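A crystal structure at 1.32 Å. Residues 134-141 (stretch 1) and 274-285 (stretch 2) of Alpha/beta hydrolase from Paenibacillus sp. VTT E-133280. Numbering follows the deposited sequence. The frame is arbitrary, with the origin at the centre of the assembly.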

# COMPACT_ATOMS: atom_id res chain seq x y z
N ILE A 134 14.96 12.08 -25.36
CA ILE A 134 14.61 11.36 -24.12
C ILE A 134 14.21 9.92 -24.43
O ILE A 134 13.28 9.71 -25.26
CB ILE A 134 13.51 12.14 -23.39
CG1 ILE A 134 13.98 13.54 -22.99
CG2 ILE A 134 13.05 11.34 -22.17
CD1 ILE A 134 12.84 14.44 -22.59
N LYS A 135 14.87 8.98 -23.79
CA LYS A 135 14.54 7.54 -23.89
C LYS A 135 13.30 7.19 -23.06
O LYS A 135 12.47 6.38 -23.49
CB LYS A 135 15.77 6.72 -23.48
CG LYS A 135 15.60 5.20 -23.47
CD LYS A 135 16.68 4.51 -22.65
CE LYS A 135 17.73 3.76 -23.42
NZ LYS A 135 17.12 2.88 -24.45
N ARG A 136 13.22 7.71 -21.83
CA ARG A 136 12.17 7.35 -20.84
C ARG A 136 12.15 8.45 -19.80
O ARG A 136 13.22 9.03 -19.49
CB ARG A 136 12.47 5.97 -20.25
CG ARG A 136 11.48 5.49 -19.19
CD ARG A 136 11.66 4.02 -18.81
NE ARG A 136 11.18 3.12 -19.81
CZ ARG A 136 9.92 2.60 -19.85
NH1 ARG A 136 8.92 2.82 -18.96
NH2 ARG A 136 9.64 1.80 -20.87
N ILE A 137 10.98 8.73 -19.28
CA ILE A 137 10.77 9.76 -18.23
C ILE A 137 10.38 9.04 -16.95
O ILE A 137 9.42 8.23 -16.97
CB ILE A 137 9.74 10.78 -18.67
CG1 ILE A 137 10.07 11.43 -20.01
CG2 ILE A 137 9.56 11.79 -17.57
CD1 ILE A 137 8.88 12.21 -20.58
N VAL A 138 11.11 9.27 -15.87
CA VAL A 138 10.88 8.57 -14.59
C VAL A 138 10.47 9.60 -13.56
O VAL A 138 11.25 10.53 -13.28
CB VAL A 138 12.11 7.77 -14.14
CG1 VAL A 138 11.85 7.11 -12.79
CG2 VAL A 138 12.48 6.73 -15.19
N PHE A 139 9.31 9.43 -13.01
CA PHE A 139 8.82 10.24 -11.88
C PHE A 139 9.12 9.50 -10.60
O PHE A 139 8.57 8.41 -10.38
CB PHE A 139 7.31 10.46 -12.00
CG PHE A 139 6.94 11.35 -13.16
CD1 PHE A 139 6.58 12.68 -12.93
CD2 PHE A 139 6.94 10.91 -14.45
CE1 PHE A 139 6.27 13.51 -13.99
CE2 PHE A 139 6.63 11.73 -15.52
CZ PHE A 139 6.34 13.05 -15.28
N PHE A 140 9.97 9.99 -9.75
CA PHE A 140 10.42 9.40 -8.48
C PHE A 140 9.82 10.18 -7.33
O PHE A 140 10.28 11.29 -7.07
CB PHE A 140 11.94 9.28 -8.43
CG PHE A 140 12.54 9.00 -7.08
CD1 PHE A 140 13.79 9.50 -6.74
CD2 PHE A 140 11.86 8.23 -6.15
CE1 PHE A 140 14.29 9.29 -5.46
CE2 PHE A 140 12.36 8.06 -4.87
CZ PHE A 140 13.59 8.59 -4.53
N ASP A 141 8.70 9.70 -6.75
CA ASP A 141 8.04 10.41 -5.64
C ASP A 141 7.90 11.88 -6.07
O ASP A 141 8.30 12.80 -5.34
CB ASP A 141 8.77 10.24 -4.32
CG ASP A 141 8.67 8.84 -3.77
OD1 ASP A 141 7.97 8.05 -4.32
OD2 ASP A 141 9.26 8.59 -2.69
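Stretch 2, residues 274-285: MMAELMVKAGRD

Stretch 2 is helical from Met-274 to Gly-283, continuing a helix that begins earlier, and Arg-284 is the first residue to leave helical phi/psi. The helix runs across strand 136-139 at 135°, closer to antiparallel than parallel, with the axes 9.2 Å apart at closest approach. The Met-275 to Met-279 part of this segment therefore lies by Phe-140, and its last turn by Arg-136; Arg-136 CA is 6.6 Å from Gly-283 CA.

The broad ring of Phe-140 meets two flexible thioether side chains one helical turn apart: Phe-140 CZ lies 3.4 Å from Met-275 CE, and Phe-140 CD1 lies 3.7 Å from Met-279 CE. The CA-to-CB bond of Met-279 points sideways, but with chi2 and chi3 both t the chain carries CE to the ring.

Further along, the helix meets Val-138 with small residues, Ala-282 and Gly-283. Val-138 CG1 packs 4.0 Å from Ala-282 CB, while Val-138 CG2 lies 4.1 Å from Gly-283 CA. The short Ala-282 side chain and the bare CA of Gly-283 form a shallow hollow, and the branches of Val-138 fill it.

Beyond it, the aliphatic part of Arg-136 passes the helix end, Arg-136 CD 3.4 Å from Ala-282 O. A bridging water accepts from Arg-136 NE (2.7 Å) and donates to Gly-283 O and Asp-285 OD1 (both 2.9 Å). Finally, Lys-135 NZ forms a salt bridge with Asp-285 OD2 at 3.1 Å, a contact suited to the long, positively charged lysine and the carboxylate of exposed Asp-285.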

# COMPACT_ATOMS: atom_id res chain seq x y z
N MET A 274 20.62 0.66 -2.84
CA MET A 274 19.24 0.20 -3.08
C MET A 274 18.48 1.18 -3.99
O MET A 274 17.80 0.76 -4.95
CB MET A 274 18.53 0.05 -1.74
CG MET A 274 17.13 -0.45 -1.86
SD MET A 274 16.12 -0.10 -0.40
CE MET A 274 15.85 1.66 -0.69
N MET A 275 18.65 2.47 -3.78
CA MET A 275 18.00 3.46 -4.63
C MET A 275 18.48 3.42 -6.06
O MET A 275 17.67 3.49 -7.01
CB MET A 275 18.16 4.89 -4.08
CG MET A 275 17.43 5.13 -2.79
SD MET A 275 15.62 4.78 -2.86
CE MET A 275 15.23 5.60 -4.40
N ALA A 276 19.79 3.27 -6.26
CA ALA A 276 20.35 3.13 -7.62
C ALA A 276 19.73 1.92 -8.30
O ALA A 276 19.32 2.00 -9.46
CB ALA A 276 21.85 3.02 -7.52
N GLU A 277 19.61 0.81 -7.60
CA GLU A 277 19.00 -0.39 -8.20
C GLU A 277 17.55 -0.13 -8.58
O GLU A 277 17.12 -0.58 -9.65
CB GLU A 277 19.12 -1.57 -7.24
CG GLU A 277 20.55 -2.02 -7.00
CD GLU A 277 20.64 -3.01 -5.84
OE1 GLU A 277 19.62 -3.23 -5.12
OE2 GLU A 277 21.72 -3.55 -5.64
N LEU A 278 16.81 0.56 -7.75
CA LEU A 278 15.42 0.90 -8.07
C LEU A 278 15.31 1.82 -9.28
O LEU A 278 14.42 1.67 -10.14
CB LEU A 278 14.69 1.54 -6.89
CG LEU A 278 14.41 0.59 -5.72
CD1 LEU A 278 13.99 1.36 -4.51
CD2 LEU A 278 13.36 -0.46 -6.13
N MET A 279 16.25 2.76 -9.39
CA MET A 279 16.23 3.68 -10.53
C MET A 279 16.56 2.94 -11.81
O MET A 279 15.98 3.25 -12.86
CB MET A 279 17.21 4.83 -10.29
CG MET A 279 16.72 5.73 -9.18
SD MET A 279 17.96 6.92 -8.71
CE MET A 279 17.00 8.15 -7.84
N VAL A 280 17.44 1.93 -11.76
CA VAL A 280 17.67 1.09 -12.97
C VAL A 280 16.41 0.31 -13.29
O VAL A 280 16.06 0.17 -14.43
CB VAL A 280 18.90 0.20 -12.73
CG1 VAL A 280 19.08 -0.85 -13.84
CG2 VAL A 280 20.17 1.04 -12.58
N LYS A 281 15.74 -0.26 -12.29
CA LYS A 281 14.51 -1.04 -12.54
C LYS A 281 13.41 -0.18 -13.16
O LYS A 281 12.67 -0.61 -14.05
CB LYS A 281 13.97 -1.60 -11.23
CG LYS A 281 14.50 -2.97 -10.83
CD LYS A 281 13.75 -3.46 -9.57
CE LYS A 281 12.43 -4.18 -9.70
NZ LYS A 281 12.17 -4.96 -8.44
N ALA A 282 13.37 1.13 -12.82
CA ALA A 282 12.40 2.08 -13.36
C ALA A 282 12.84 2.62 -14.73
O ALA A 282 12.00 2.89 -15.57
CB ALA A 282 12.18 3.17 -12.34
N GLY A 283 14.15 2.72 -14.97
CA GLY A 283 14.69 3.37 -16.17
C GLY A 283 15.03 2.45 -17.32
O GLY A 283 15.07 2.93 -18.48
N ARG A 284 15.27 1.16 -17.06
CA ARG A 284 15.74 0.22 -18.07
C ARG A 284 14.69 0.00 -19.13
O ARG A 284 13.50 0.22 -18.90
CB ARG A 284 16.16 -1.09 -17.44
CG ARG A 284 15.01 -1.86 -16.81
CD ARG A 284 15.53 -3.10 -16.15
NE ARG A 284 14.49 -3.80 -15.42
CZ ARG A 284 14.68 -4.92 -14.74
NH1 ARG A 284 15.81 -5.58 -14.82
NH2 ARG A 284 13.70 -5.41 -13.99
N ASP A 285 15.11 -0.41 -20.32
CA ASP A 285 14.12 -0.83 -21.35
C ASP A 285 13.24 -2.05 -20.91
O ASP A 285 13.76 -2.79 -20.00
CB ASP A 285 14.89 -1.14 -22.61
CG ASP A 285 15.38 0.11 -23.31
OD1 ASP A 285 14.72 1.22 -23.15
OD2 ASP A 285 16.30 -0.08 -24.15
O HOH W 1 13.62 2.77 -20.99